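Local coordinates for protein glutathione S-transferase 2 (Heligmosomoides polygyrus, PDB 1TW9) that probably catalyses the conjugation of glutathione to electrophilic RX substrates, releasing a halide anion and a proton, as a sigma-family glutathione transferase, at residues 19-24 with 75-80; 48-53 with 61-66; 86-91 with 153-158; 96-101 with 123-128; 131-136 with 173-178. All coordinates share one frame; numbering follows the deposited sequence.

Contact 1 (19-24 with 75-80); sequences RQVFAL and FGFAGA. Unlike the reference sequence in segment 19-24: Val-21 (reference Ile).
Leu-24 lies against the ring of Phe-77. Its CD1 methyl sits over the middle of one face, 3.6 Å from the ring centroid and 7° off the ring normal, a CH-pi contact. The opposite face lies against Phe-75 O, 3.6 Å above the plane and nearer the rim, which leaves the ring sandwiched. One turn back on the helix, Val-21 points CG1 into the hollow between the two phenylalanines. This methyl is anti to the backbone N (chi1 173°). Val-21 CG1 meets the edge of the Phe-75 ring, 4.2 Å from Phe-75 CD1, and lies 4.4 Å from Phe-77 CD1. Phe-22 CD1 reaches Phe-75 CE1 at 4.3 Å. An alanine in place of Phe-77 would probably open a gap under Leu-24 CD1 and leave that methyl without its aromatic face. The contact packs helix 16-24 of the thioredoxin-like N-terminal domain against the link that leads to helix 82-101, at the domain interface of the glutathione transferase fold.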
# COMPACT_ATOMS: atom_id res chain seq x y z
N ARG A 19 -5.29 2.11 -15.42
CA ARG A 19 -5.97 2.37 -16.69
C ARG A 19 -7.27 3.04 -16.45
O ARG A 19 -7.68 3.95 -17.18
CB ARG A 19 -6.16 1.08 -17.48
CG ARG A 19 -4.87 0.38 -17.87
CD ARG A 19 -5.20 -0.70 -18.90
NE ARG A 19 -4.05 -1.57 -19.20
CZ ARG A 19 -3.92 -2.81 -18.74
NH1 ARG A 19 -4.86 -3.34 -17.95
NH2 ARG A 19 -2.89 -3.52 -19.13
N GLN A 20 -7.97 2.62 -15.39
CA GLN A 20 -9.23 3.25 -15.10
C GLN A 20 -9.11 4.70 -14.50
O GLN A 20 -9.96 5.53 -14.73
CB GLN A 20 -10.10 2.37 -14.30
CG GLN A 20 -10.49 1.12 -15.04
CD GLN A 20 -11.48 0.28 -14.37
OE1 GLN A 20 -12.09 0.73 -13.37
NE2 GLN A 20 -11.67 -0.93 -14.86
N VAL A 21 -8.03 4.97 -13.76
CA VAL A 21 -7.75 6.34 -13.32
C VAL A 21 -7.53 7.23 -14.53
O VAL A 21 -8.06 8.30 -14.64
CB VAL A 21 -6.59 6.38 -12.34
CG1 VAL A 21 -6.21 7.80 -12.03
CG2 VAL A 21 -7.04 5.65 -11.00
N PHE A 22 -6.72 6.74 -15.44
CA PHE A 22 -6.48 7.48 -16.67
C PHE A 22 -7.78 7.77 -17.40
O PHE A 22 -8.03 8.87 -17.88
CB PHE A 22 -5.55 6.69 -17.62
CG PHE A 22 -4.02 6.82 -17.29
CD1 PHE A 22 -3.44 8.07 -17.08
CD2 PHE A 22 -3.24 5.69 -17.12
CE1 PHE A 22 -2.09 8.16 -16.82
CE2 PHE A 22 -1.89 5.81 -16.88
CZ PHE A 22 -1.32 7.03 -16.72
N ALA A 23 -8.63 6.74 -17.51
CA ALA A 23 -9.91 6.86 -18.21
C ALA A 23 -10.73 7.92 -17.52
O ALA A 23 -11.30 8.80 -18.18
CB ALA A 23 -10.67 5.52 -18.25
N LEU A 24 -10.85 7.81 -16.19
CA LEU A 24 -11.64 8.74 -15.39
C LEU A 24 -11.19 10.19 -15.55
O LEU A 24 -12.00 11.12 -15.47
CB LEU A 24 -11.48 8.40 -13.91
CG LEU A 24 -12.66 8.08 -13.06
CD1 LEU A 24 -12.26 8.33 -11.63
CD2 LEU A 24 -14.04 8.64 -13.49
N PHE A 75 -4.83 13.60 -10.44
CA PHE A 75 -6.08 13.92 -11.17
C PHE A 75 -7.27 14.24 -10.30
O PHE A 75 -8.35 14.60 -10.81
CB PHE A 75 -6.39 12.79 -12.20
CG PHE A 75 -5.34 12.64 -13.22
CD1 PHE A 75 -4.69 11.45 -13.40
CD2 PHE A 75 -4.99 13.72 -13.98
CE1 PHE A 75 -3.71 11.35 -14.38
CE2 PHE A 75 -4.03 13.62 -14.92
CZ PHE A 75 -3.36 12.46 -15.06
N GLY A 76 -7.12 14.09 -8.98
CA GLY A 76 -8.18 14.51 -8.06
C GLY A 76 -9.10 13.40 -7.56
O GLY A 76 -10.25 13.68 -7.23
N PHE A 77 -8.62 12.15 -7.56
CA PHE A 77 -9.45 11.01 -7.26
C PHE A 77 -8.88 10.31 -6.01
O PHE A 77 -8.96 9.06 -5.90
CB PHE A 77 -9.56 10.04 -8.41
CG PHE A 77 -10.05 10.73 -9.72
CD1 PHE A 77 -9.30 10.77 -10.84
CD2 PHE A 77 -11.27 11.32 -9.71
CE1 PHE A 77 -9.84 11.49 -11.97
CE2 PHE A 77 -11.76 11.95 -10.82
CZ PHE A 77 -10.99 12.05 -11.87
N ALA A 78 -8.25 11.07 -5.15
CA ALA A 78 -7.69 10.48 -3.87
C ALA A 78 -8.20 11.21 -2.63
O ALA A 78 -7.49 11.28 -1.65
CB ALA A 78 -6.26 10.48 -3.91
N GLY A 79 -9.45 11.62 -2.64
CA GLY A 79 -10.05 12.23 -1.50
C GLY A 79 -9.81 13.72 -1.43
O GLY A 79 -8.96 14.26 -2.16
N ALA A 80 -10.58 14.37 -0.58
CA ALA A 80 -10.56 15.83 -0.44
C ALA A 80 -9.65 16.39 0.61
O ALA A 80 -9.31 17.56 0.57
CB ALA A 80 -11.97 16.35 -0.26

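Contact 2 (48-53 with 61-66); sequences FGQVPV and LAQSQA
Val-53 and Ala-62 face each other with CA atoms 4.4 Å apart, where the chain leaves a cis peptide bond before Pro-52 and enters the antiparallel hairpin of strands 53-56 and 59-62. This cis-proline before a strand is a hallmark of the thioredoxin-like domain of glutathione transferases. Val-53 CA makes a CA-H...O contact with Leu-61 O at 3.5 Å. The methyl of Ala-62 sits between two partners. Val-53 CG2 lies 4.1 Å from Ala-62 CB. From the start of 48-53, Phe-48 brings its ring edge to the same methyl, with CD1 3.7 Å from Ala-62 CB. Ala-94 of the second subunit also packs on Phe-48. The Pro-52 ring rests on the start of helix 64-75, with CG 4.1 Å from Ser-64 CA. Ser-64 OG turns to another partner and hydrogen-bonds Ala-14 O. Pro-52 O and Gln-63 N are 3.7 Å apart and are joined through one water. The water donates to Pro-52 O at 2.7 Å and accepts from Gln-63 N at 3.1 Å.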
# COMPACT_ATOMS: atom_id res chain seq x y z
N PHE A 48 11.63 -3.24 -9.68
CA PHE A 48 11.63 -4.41 -8.85
C PHE A 48 11.42 -5.69 -9.67
O PHE A 48 10.90 -6.68 -9.18
CB PHE A 48 10.59 -4.30 -7.77
CG PHE A 48 10.68 -3.00 -7.01
CD1 PHE A 48 9.76 -2.00 -7.25
CD2 PHE A 48 11.70 -2.80 -6.10
CE1 PHE A 48 9.86 -0.78 -6.60
CE2 PHE A 48 11.81 -1.59 -5.39
CZ PHE A 48 10.90 -0.59 -5.66
N GLY A 49 11.83 -5.63 -10.92
CA GLY A 49 11.76 -6.82 -11.81
C GLY A 49 10.35 -7.24 -12.21
O GLY A 49 10.11 -8.40 -12.61
N GLN A 50 9.38 -6.34 -12.06
CA GLN A 50 7.98 -6.67 -12.30
C GLN A 50 7.25 -5.55 -12.99
O GLN A 50 7.74 -4.41 -13.06
CB GLN A 50 7.25 -6.93 -11.03
CG GLN A 50 7.82 -7.97 -10.16
CD GLN A 50 7.29 -7.75 -8.78
OE1 GLN A 50 7.67 -6.79 -8.10
NE2 GLN A 50 6.36 -8.55 -8.40
N VAL A 51 6.04 -5.88 -13.41
CA VAL A 51 5.12 -4.93 -14.00
C VAL A 51 3.84 -5.00 -13.15
O VAL A 51 3.62 -5.98 -12.41
CB VAL A 51 5.13 -5.37 -15.49
CG1 VAL A 51 4.09 -6.41 -15.88
CG2 VAL A 51 5.76 -4.43 -16.48
N PRO A 52 3.08 -3.92 -13.06
CA PRO A 52 3.12 -2.78 -13.95
C PRO A 52 4.17 -1.77 -13.55
O PRO A 52 4.60 -1.74 -12.39
CB PRO A 52 1.77 -2.12 -13.67
CG PRO A 52 1.50 -2.47 -12.28
CD PRO A 52 1.87 -3.89 -12.23
N VAL A 53 4.60 -1.00 -14.52
CA VAL A 53 5.46 0.13 -14.27
C VAL A 53 4.90 1.27 -15.08
O VAL A 53 4.67 1.12 -16.30
CB VAL A 53 6.91 -0.18 -14.72
CG1 VAL A 53 7.82 1.06 -14.67
CG2 VAL A 53 7.51 -1.26 -13.87
N LEU A 61 8.03 4.46 -12.22
CA LEU A 61 7.39 4.25 -10.95
C LEU A 61 6.70 2.88 -11.00
O LEU A 61 5.80 2.66 -11.84
CB LEU A 61 6.33 5.30 -10.71
CG LEU A 61 5.39 5.12 -9.46
CD1 LEU A 61 6.19 5.15 -8.14
CD2 LEU A 61 4.25 6.10 -9.41
N ALA A 62 7.12 2.03 -10.08
CA ALA A 62 6.61 0.66 -10.05
C ALA A 62 5.59 0.52 -8.91
O ALA A 62 5.39 1.42 -8.12
CB ALA A 62 7.73 -0.33 -9.85
N GLN A 63 4.94 -0.64 -8.88
CA GLN A 63 4.06 -1.10 -7.82
C GLN A 63 2.63 -0.53 -8.04
O GLN A 63 2.38 0.65 -7.98
CB GLN A 63 4.56 -0.83 -6.43
CG GLN A 63 5.88 -1.48 -6.08
CD GLN A 63 5.76 -2.95 -5.85
OE1 GLN A 63 6.75 -3.66 -5.83
NE2 GLN A 63 4.53 -3.43 -5.70
N SER A 64 1.71 -1.47 -8.28
CA SER A 64 0.32 -1.18 -8.62
C SER A 64 -0.33 -0.09 -7.80
O SER A 64 -0.83 0.86 -8.31
CB SER A 64 -0.52 -2.48 -8.42
OG SER A 64 -1.78 -2.24 -8.99
N GLN A 65 -0.37 -0.27 -6.49
CA GLN A 65 -1.08 0.70 -5.68
C GLN A 65 -0.31 2.03 -5.63
O GLN A 65 -0.93 3.08 -5.53
CB GLN A 65 -1.33 0.22 -4.27
CG GLN A 65 -2.49 -0.76 -4.24
CD GLN A 65 -3.16 -1.06 -2.94
OE1 GLN A 65 -2.83 -0.55 -1.83
NE2 GLN A 65 -4.09 -2.05 -3.04
N ALA A 66 1.02 2.01 -5.71
CA ALA A 66 1.80 3.28 -5.71
C ALA A 66 1.48 4.13 -6.96
O ALA A 66 1.35 5.32 -6.90
CB ALA A 66 3.23 3.00 -5.64
O HOH W 1 4.78 -3.41 -10.26

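Contact 3 (86-91 with 153-158); sequences ALIDSL and ISWVDL. Unlike the reference sequence in segment 86-91: Leu-91 (reference Pro).
The first torsions of Ile-88 and Trp-155 turn a methyl and an indole toward each other. Ile-88 CG2 is anti to the backbone N, while Trp-155 CG lies between its own backbone N and carbonyl carbon (chi1 62°). The methyl sits over one face of the indole, toward the rim. Ile-88 CG2 is 3.4 Å from Trp-155 NE1 and also touches Val-156 CG1 at 3.8 Å. The other branch of Ile-88 runs out to Ser-154, where CD1 is 3.5 Å from Ser-154 CB. A turn further on, Leu-91 CB packs on Val-156 CG2 at 3.8 Å. A water in the ring plane accepts from Trp-155 NE1 at 2.9 Å and donates to Asp-89 OD1 at 2.8 Å. Asp-89 is held more strongly by salt bridges, from OD1 to Arg-69 and from OD2 to Arg-69 of the second subunit. Ser-154 is the N-cap of helix 155-170, and its N donates to the anti lone pair of Asp-157 OD2 at 2.8 Å. This is the amide half of a capping box, consistent with the N-capping box known at this helix in glutathione transferases, here set against helix 82-101.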
# COMPACT_ATOMS: atom_id res chain seq x y z
N ALA A 86 -6.08 8.96 3.38
CA ALA A 86 -5.58 7.88 4.25
C ALA A 86 -6.68 6.80 4.40
O ALA A 86 -6.38 5.61 4.40
CB ALA A 86 -5.19 8.40 5.58
N LEU A 87 -7.95 7.17 4.55
CA LEU A 87 -9.04 6.17 4.58
C LEU A 87 -9.11 5.37 3.31
O LEU A 87 -9.31 4.16 3.34
CB LEU A 87 -10.35 6.88 4.85
CG LEU A 87 -10.50 7.41 6.28
CD1 LEU A 87 -11.81 8.23 6.38
CD2 LEU A 87 -10.50 6.34 7.40
N ILE A 88 -8.96 6.06 2.20
CA ILE A 88 -8.97 5.41 0.90
C ILE A 88 -7.83 4.37 0.90
O ILE A 88 -8.00 3.19 0.49
CB ILE A 88 -8.85 6.46 -0.22
CG1 ILE A 88 -10.17 7.32 -0.36
CG2 ILE A 88 -8.41 5.85 -1.58
CD1 ILE A 88 -10.03 8.59 -1.15
N ASP A 89 -6.65 4.82 1.26
CA ASP A 89 -5.49 3.93 1.39
C ASP A 89 -5.84 2.73 2.24
O ASP A 89 -5.47 1.60 1.90
CB ASP A 89 -4.30 4.60 2.02
CG ASP A 89 -3.67 5.63 1.18
OD1 ASP A 89 -3.92 5.67 -0.06
OD2 ASP A 89 -2.85 6.46 1.64
N SER A 90 -6.47 2.96 3.37
CA SER A 90 -6.75 1.88 4.32
C SER A 90 -7.66 0.83 3.64
O SER A 90 -7.46 -0.37 3.83
CB SER A 90 -7.37 2.38 5.64
OG SER A 90 -8.71 2.74 5.46
N LEU A 91 -8.63 1.29 2.82
CA LEU A 91 -9.54 0.36 2.14
C LEU A 91 -8.78 -0.47 1.07
O LEU A 91 -9.07 -1.63 0.86
CB LEU A 91 -10.72 1.13 1.53
CG LEU A 91 -11.72 1.51 2.64
CD1 LEU A 91 -12.45 2.71 2.14
CD2 LEU A 91 -12.61 0.32 2.87
N ILE A 153 -15.83 10.19 -6.28
CA ILE A 153 -15.24 8.93 -6.67
C ILE A 153 -13.77 8.96 -6.38
O ILE A 153 -13.09 10.03 -6.55
CB ILE A 153 -15.51 8.69 -8.17
CG1 ILE A 153 -15.11 7.28 -8.62
CG2 ILE A 153 -14.82 9.70 -9.04
CD1 ILE A 153 -15.67 6.80 -9.97
N SER A 154 -13.22 7.82 -5.94
CA SER A 154 -11.78 7.73 -5.70
C SER A 154 -11.26 6.46 -6.36
O SER A 154 -12.04 5.55 -6.71
CB SER A 154 -11.43 7.70 -4.24
OG SER A 154 -11.93 6.53 -3.62
N TRP A 155 -9.94 6.34 -6.35
CA TRP A 155 -9.31 5.13 -7.01
C TRP A 155 -9.68 3.84 -6.29
O TRP A 155 -9.75 2.76 -6.96
CB TRP A 155 -7.81 5.28 -7.09
CG TRP A 155 -7.07 5.38 -5.79
CD1 TRP A 155 -6.89 6.51 -5.01
CD2 TRP A 155 -6.27 4.35 -5.20
NE1 TRP A 155 -6.04 6.21 -3.95
CE2 TRP A 155 -5.70 4.88 -4.02
CE3 TRP A 155 -6.09 3.00 -5.48
CZ2 TRP A 155 -4.89 4.12 -3.16
CZ3 TRP A 155 -5.26 2.28 -4.64
CH2 TRP A 155 -4.67 2.83 -3.51
N VAL A 156 -9.95 3.89 -5.01
CA VAL A 156 -10.36 2.62 -4.29
C VAL A 156 -11.79 2.24 -4.71
O VAL A 156 -12.11 1.05 -4.79
CB VAL A 156 -10.21 2.62 -2.76
CG1 VAL A 156 -11.30 3.51 -2.07
CG2 VAL A 156 -10.23 1.19 -2.25
N ASP A 157 -12.67 3.19 -5.01
CA ASP A 157 -13.97 2.84 -5.61
C ASP A 157 -13.77 2.03 -6.92
O ASP A 157 -14.42 1.01 -7.15
CB ASP A 157 -14.77 4.06 -5.96
CG ASP A 157 -15.26 4.80 -4.78
OD1 ASP A 157 -15.93 4.20 -3.86
OD2 ASP A 157 -15.03 6.07 -4.75
N LEU A 158 -12.88 2.51 -7.78
CA LEU A 158 -12.49 1.82 -9.00
C LEU A 158 -11.94 0.43 -8.76
O LEU A 158 -12.31 -0.51 -9.50
CB LEU A 158 -11.48 2.61 -9.91
CG LEU A 158 -11.86 3.99 -10.32
CD1 LEU A 158 -10.74 4.68 -10.96
CD2 LEU A 158 -13.04 3.95 -11.17
O HOH W 2 -5.16 7.68 -1.56

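Contact 4 (96-101 with 123-128); sequences TDYRAE and DVLLPA
Tyr-98 lays its ring beside Ala-128, with CE1 4.0 Å from Ala-128 CB and CD1 3.7 Å from Ala-128 O. The tip of the side chain runs on to Leu-125, whose CD2 lies 4.2 Å from Tyr-98 OH. The segments 96-101 and 123-128 of two helices run nearly antiparallel, at 152°, and their axes come within 9.9 Å. The small Ala-128 sits where the backbones are nearest and also meets Glu-101, CB to CB at 4.4 Å. Val-124 CB touches Glu-101 O at the margin of the contact. A water lies in the plane of the Tyr-98 ring at its edge. It donates to Ala-128 O at 2.8 Å and to Glu-101 OE2 at 3.1 Å. Glu-101 OE1 forms a salt bridge with Lys-131. Tyr-98 OH is hydrogen-bonded to His-163 and Tyr-174, and Phe-132 stacks on the ring. A phenylalanine in place of Tyr-98 would probably leave His-163 and Tyr-174 without their shared hydroxyl partner. The two helices of the C-terminal domain meet by packing, with no direct hydrogen bond between the segments; the water is the polar link, so the joint there probably depends on keeping it.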
# COMPACT_ATOMS: atom_id res chain seq x y z
N THR A 96 -6.08 -5.62 -0.48
CA THR A 96 -4.89 -6.43 -0.65
C THR A 96 -4.88 -7.62 0.27
O THR A 96 -4.53 -8.72 -0.14
CB THR A 96 -3.64 -5.58 -0.41
OG1 THR A 96 -3.55 -4.64 -1.45
CG2 THR A 96 -2.32 -6.38 -0.55
N ASP A 97 -5.18 -7.39 1.55
CA ASP A 97 -5.27 -8.49 2.51
C ASP A 97 -6.31 -9.53 2.13
O ASP A 97 -6.05 -10.73 2.12
CB ASP A 97 -5.65 -7.95 3.90
CG ASP A 97 -4.53 -7.15 4.54
OD1 ASP A 97 -3.37 -7.33 4.14
OD2 ASP A 97 -4.74 -6.34 5.48
N TYR A 98 -7.51 -9.07 1.79
CA TYR A 98 -8.52 -9.95 1.30
C TYR A 98 -8.07 -10.77 0.11
O TYR A 98 -8.27 -12.01 0.10
CB TYR A 98 -9.80 -9.15 0.99
CG TYR A 98 -10.63 -9.69 -0.10
CD1 TYR A 98 -11.49 -10.78 0.11
CD2 TYR A 98 -10.61 -9.08 -1.35
CE1 TYR A 98 -12.26 -11.26 -0.90
CE2 TYR A 98 -11.36 -9.52 -2.35
CZ TYR A 98 -12.24 -10.60 -2.13
OH TYR A 98 -13.01 -11.10 -3.15
N ARG A 99 -7.39 -10.17 -0.87
CA ARG A 99 -6.88 -10.93 -2.03
C ARG A 99 -5.88 -12.02 -1.64
O ARG A 99 -5.86 -13.13 -2.23
CB ARG A 99 -6.26 -9.97 -3.08
CG ARG A 99 -7.33 -9.25 -3.91
CD ARG A 99 -8.06 -10.20 -4.90
NE ARG A 99 -7.41 -10.05 -6.20
CZ ARG A 99 -7.21 -10.97 -7.11
NH1 ARG A 99 -7.64 -12.22 -6.97
NH2 ARG A 99 -6.55 -10.64 -8.21
N ALA A 100 -5.06 -11.74 -0.65
CA ALA A 100 -4.18 -12.73 -0.08
C ALA A 100 -4.96 -13.93 0.45
O ALA A 100 -4.58 -15.08 0.20
CB ALA A 100 -3.40 -12.11 1.02
N GLU A 101 -6.03 -13.67 1.18
CA GLU A 101 -6.90 -14.75 1.72
C GLU A 101 -7.59 -15.59 0.64
O GLU A 101 -7.79 -16.78 0.80
CB GLU A 101 -7.96 -14.16 2.66
CG GLU A 101 -7.37 -13.55 3.94
CD GLU A 101 -8.42 -13.15 4.98
OE1 GLU A 101 -8.09 -12.32 5.87
OE2 GLU A 101 -9.56 -13.65 4.93
N ASP A 123 -14.74 -22.91 -0.41
CA ASP A 123 -13.82 -23.04 0.72
C ASP A 123 -13.09 -21.74 1.04
O ASP A 123 -12.85 -21.46 2.22
CB ASP A 123 -12.86 -24.20 0.50
CG ASP A 123 -13.54 -25.57 0.69
OD1 ASP A 123 -14.78 -25.60 0.89
OD2 ASP A 123 -12.94 -26.68 0.65
N VAL A 124 -12.75 -20.96 0.03
CA VAL A 124 -11.98 -19.74 0.28
C VAL A 124 -12.72 -18.48 -0.18
O VAL A 124 -12.82 -17.51 0.58
CB VAL A 124 -10.50 -19.82 -0.27
CG1 VAL A 124 -9.96 -21.25 -0.24
CG2 VAL A 124 -10.36 -19.21 -1.65
N LEU A 125 -13.25 -18.48 -1.40
CA LEU A 125 -13.80 -17.25 -1.99
C LEU A 125 -14.91 -16.68 -1.12
O LEU A 125 -14.86 -15.52 -0.68
CB LEU A 125 -14.35 -17.53 -3.39
CG LEU A 125 -14.40 -16.40 -4.40
CD1 LEU A 125 -15.72 -16.43 -5.16
CD2 LEU A 125 -14.11 -15.06 -3.83
N LEU A 126 -15.94 -17.49 -0.90
CA LEU A 126 -17.17 -17.01 -0.26
C LEU A 126 -16.96 -16.59 1.21
O LEU A 126 -17.44 -15.52 1.59
CB LEU A 126 -18.34 -17.98 -0.48
CG LEU A 126 -18.71 -18.10 -1.99
CD1 LEU A 126 -19.79 -19.13 -2.21
CD2 LEU A 126 -19.13 -16.76 -2.68
N PRO A 127 -16.24 -17.36 2.03
CA PRO A 127 -15.82 -16.89 3.38
C PRO A 127 -15.03 -15.59 3.38
O PRO A 127 -15.27 -14.69 4.22
CB PRO A 127 -14.89 -18.01 3.86
CG PRO A 127 -15.31 -19.20 3.12
CD PRO A 127 -15.87 -18.77 1.80
N ALA A 128 -14.06 -15.52 2.46
CA ALA A 128 -13.21 -14.34 2.35
C ALA A 128 -14.07 -13.18 2.01
O ALA A 128 -13.89 -12.09 2.61
CB ALA A 128 -12.13 -14.54 1.30
O HOH W 3 -11.44 -11.51 3.79

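Contact 5 (131-136 with 173-178); sequences KFLGFI and EYIEGF
Leu-133 is wedged between the rings of Phe-178 and Tyr-174, where helix 119-142 of the all-helical C-terminal domain meets a type II beta turn, Ile-175 to Phe-178. Its CB lies over one face of Phe-178, toward the rim, in a CH-pi contact. The distance from Leu-133 CB to the ring centroid is 3.6 Å, 16° off the normal. Leu-133 CD1 reaches further along, 3.7 Å from Phe-178 CD1. Leu-133 CD1 also meets Tyr-174 CE2 at 3.8 Å, and Leu-133 and Tyr-174 cross at about a right angle. Ile-175 CD1 touches Leu-133 CD1 at 4.4 Å. Gly-134 brings only backbone to this ring; Gly-134 N is 3.9 Å from Phe-178 CE2. In the next shell, the turn is closed by the bond from Phe-178 N to Ile-175 O. Gly-177 takes a positive phi of 98°, which suits glycine at that corner. Phe-178 is also the N-cap of helix 179-189, and Val-181 of that helix packs on Leu-133. Arg-129 of helix 119-142 ties the loop down by hydrogen bonds to the carbonyls of Glu-173 and Tyr-174. Tyr-174 OH, the partner of Tyr-98, lies 4.0 Å from Leu-133 CD2.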
# COMPACT_ATOMS: atom_id res chain seq x y z
N LYS A 131 -16.30 -11.64 4.95
CA LYS A 131 -15.54 -10.80 5.83
C LYS A 131 -15.22 -9.45 5.18
O LYS A 131 -15.57 -8.40 5.73
CB LYS A 131 -14.25 -11.48 6.22
CG LYS A 131 -13.47 -10.70 7.27
CD LYS A 131 -12.45 -11.59 8.00
CE LYS A 131 -11.43 -12.21 7.03
NZ LYS A 131 -10.20 -12.86 7.67
N PHE A 132 -14.62 -9.48 4.00
CA PHE A 132 -14.27 -8.26 3.28
C PHE A 132 -15.46 -7.39 2.85
O PHE A 132 -15.46 -6.18 3.07
CB PHE A 132 -13.47 -8.58 2.03
CG PHE A 132 -13.07 -7.39 1.26
CD1 PHE A 132 -13.50 -7.24 -0.04
CD2 PHE A 132 -12.18 -6.46 1.81
CE1 PHE A 132 -13.07 -6.14 -0.78
CE2 PHE A 132 -11.78 -5.35 1.09
CZ PHE A 132 -12.28 -5.18 -0.20
N LEU A 133 -16.49 -8.02 2.32
CA LEU A 133 -17.68 -7.24 1.90
C LEU A 133 -18.42 -6.70 3.10
O LEU A 133 -19.09 -5.69 3.01
CB LEU A 133 -18.54 -7.99 0.91
CG LEU A 133 -17.91 -8.29 -0.50
CD1 LEU A 133 -18.99 -8.79 -1.41
CD2 LEU A 133 -17.14 -7.15 -1.17
N GLY A 134 -18.33 -7.37 4.22
CA GLY A 134 -18.93 -6.84 5.43
C GLY A 134 -18.24 -5.53 5.77
O GLY A 134 -18.92 -4.53 6.13
N PHE A 135 -16.91 -5.51 5.73
CA PHE A 135 -16.16 -4.26 6.04
C PHE A 135 -16.50 -3.15 5.05
O PHE A 135 -16.78 -1.99 5.46
CB PHE A 135 -14.64 -4.48 6.01
CG PHE A 135 -14.13 -5.44 7.07
CD1 PHE A 135 -13.13 -6.36 6.76
CD2 PHE A 135 -14.63 -5.43 8.36
CE1 PHE A 135 -12.65 -7.23 7.72
CE2 PHE A 135 -14.15 -6.28 9.30
CZ PHE A 135 -13.15 -7.21 8.97
N ILE A 136 -16.50 -3.48 3.78
CA ILE A 136 -16.86 -2.53 2.69
C ILE A 136 -18.25 -1.96 2.89
O ILE A 136 -18.47 -0.75 2.77
CB ILE A 136 -16.75 -3.20 1.26
CG1 ILE A 136 -15.34 -3.55 0.90
CG2 ILE A 136 -17.36 -2.25 0.13
CD1 ILE A 136 -14.36 -2.46 1.11
N GLU A 173 -23.20 -15.78 -7.34
CA GLU A 173 -23.60 -15.68 -5.94
C GLU A 173 -22.69 -14.75 -5.11
O GLU A 173 -22.95 -14.47 -3.97
CB GLU A 173 -23.88 -17.07 -5.28
CG GLU A 173 -22.76 -17.82 -4.57
CD GLU A 173 -23.25 -19.12 -3.88
OE1 GLU A 173 -23.20 -20.21 -4.53
OE2 GLU A 173 -23.68 -19.11 -2.67
N TYR A 174 -21.60 -14.27 -5.70
CA TYR A 174 -20.64 -13.42 -4.96
C TYR A 174 -21.31 -12.24 -4.27
O TYR A 174 -20.94 -11.87 -3.18
CB TYR A 174 -19.55 -12.97 -5.91
CG TYR A 174 -18.44 -12.13 -5.29
CD1 TYR A 174 -17.33 -12.71 -4.74
CD2 TYR A 174 -18.51 -10.77 -5.29
CE1 TYR A 174 -16.34 -11.94 -4.15
CE2 TYR A 174 -17.53 -9.99 -4.75
CZ TYR A 174 -16.45 -10.59 -4.14
OH TYR A 174 -15.45 -9.87 -3.54
N ILE A 175 -22.26 -11.63 -4.96
CA ILE A 175 -22.91 -10.45 -4.52
C ILE A 175 -24.19 -10.65 -3.71
O ILE A 175 -24.77 -9.68 -3.16
CB ILE A 175 -23.15 -9.62 -5.82
CG1 ILE A 175 -23.03 -8.16 -5.50
CG2 ILE A 175 -24.30 -10.08 -6.60
CD1 ILE A 175 -21.77 -7.82 -4.73
N GLU A 176 -24.57 -11.91 -3.56
CA GLU A 176 -25.76 -12.20 -2.82
C GLU A 176 -25.45 -11.90 -1.35
O GLU A 176 -24.41 -12.32 -0.82
CB GLU A 176 -26.20 -13.64 -3.03
CG GLU A 176 -26.70 -13.93 -4.43
CD GLU A 176 -27.19 -15.36 -4.65
OE1 GLU A 176 -27.29 -16.11 -3.65
OE2 GLU A 176 -27.55 -15.72 -5.81
N GLY A 177 -26.32 -11.11 -0.72
CA GLY A 177 -26.09 -10.69 0.66
C GLY A 177 -25.48 -9.32 0.82
O GLY A 177 -25.36 -8.80 1.95
N PHE A 178 -25.15 -8.70 -0.30
CA PHE A 178 -24.38 -7.42 -0.30
C PHE A 178 -24.96 -6.45 -1.33
O PHE A 178 -24.26 -6.06 -2.29
CB PHE A 178 -22.94 -7.73 -0.62
CG PHE A 178 -22.31 -8.60 0.41
CD1 PHE A 178 -22.17 -9.94 0.20
CD2 PHE A 178 -22.07 -8.11 1.65
CE1 PHE A 178 -21.66 -10.79 1.23
CE2 PHE A 178 -21.52 -8.89 2.67
CZ PHE A 178 -21.36 -10.28 2.45

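In the fold
Contacts 1 and 3 adjoin, with centres 10 Å apart. Phe-77 O lies 2.9 Å from Trp-155 N, a probable hydrogen bond that joins the linker to the start of helix 155-170. Contact 2 lies wholly in the thioredoxin-like domain, its centre 18 Å from that of contact 1. It touches contact 3 where Gln-65 packs on Trp-155, and contacts 2 and 3 both touch the second subunit. Contacts 4 and 5 form the far helical end, with centres 11 Å apart. They share helix 119-142, a probable Tyr-98 to Tyr-174 hydroxyl bond and the Glu-101 to Lys-131 salt bridge. Leu-91 on Ile-136 links contact 3 to contact 5. No glutathione is bound in this apo form.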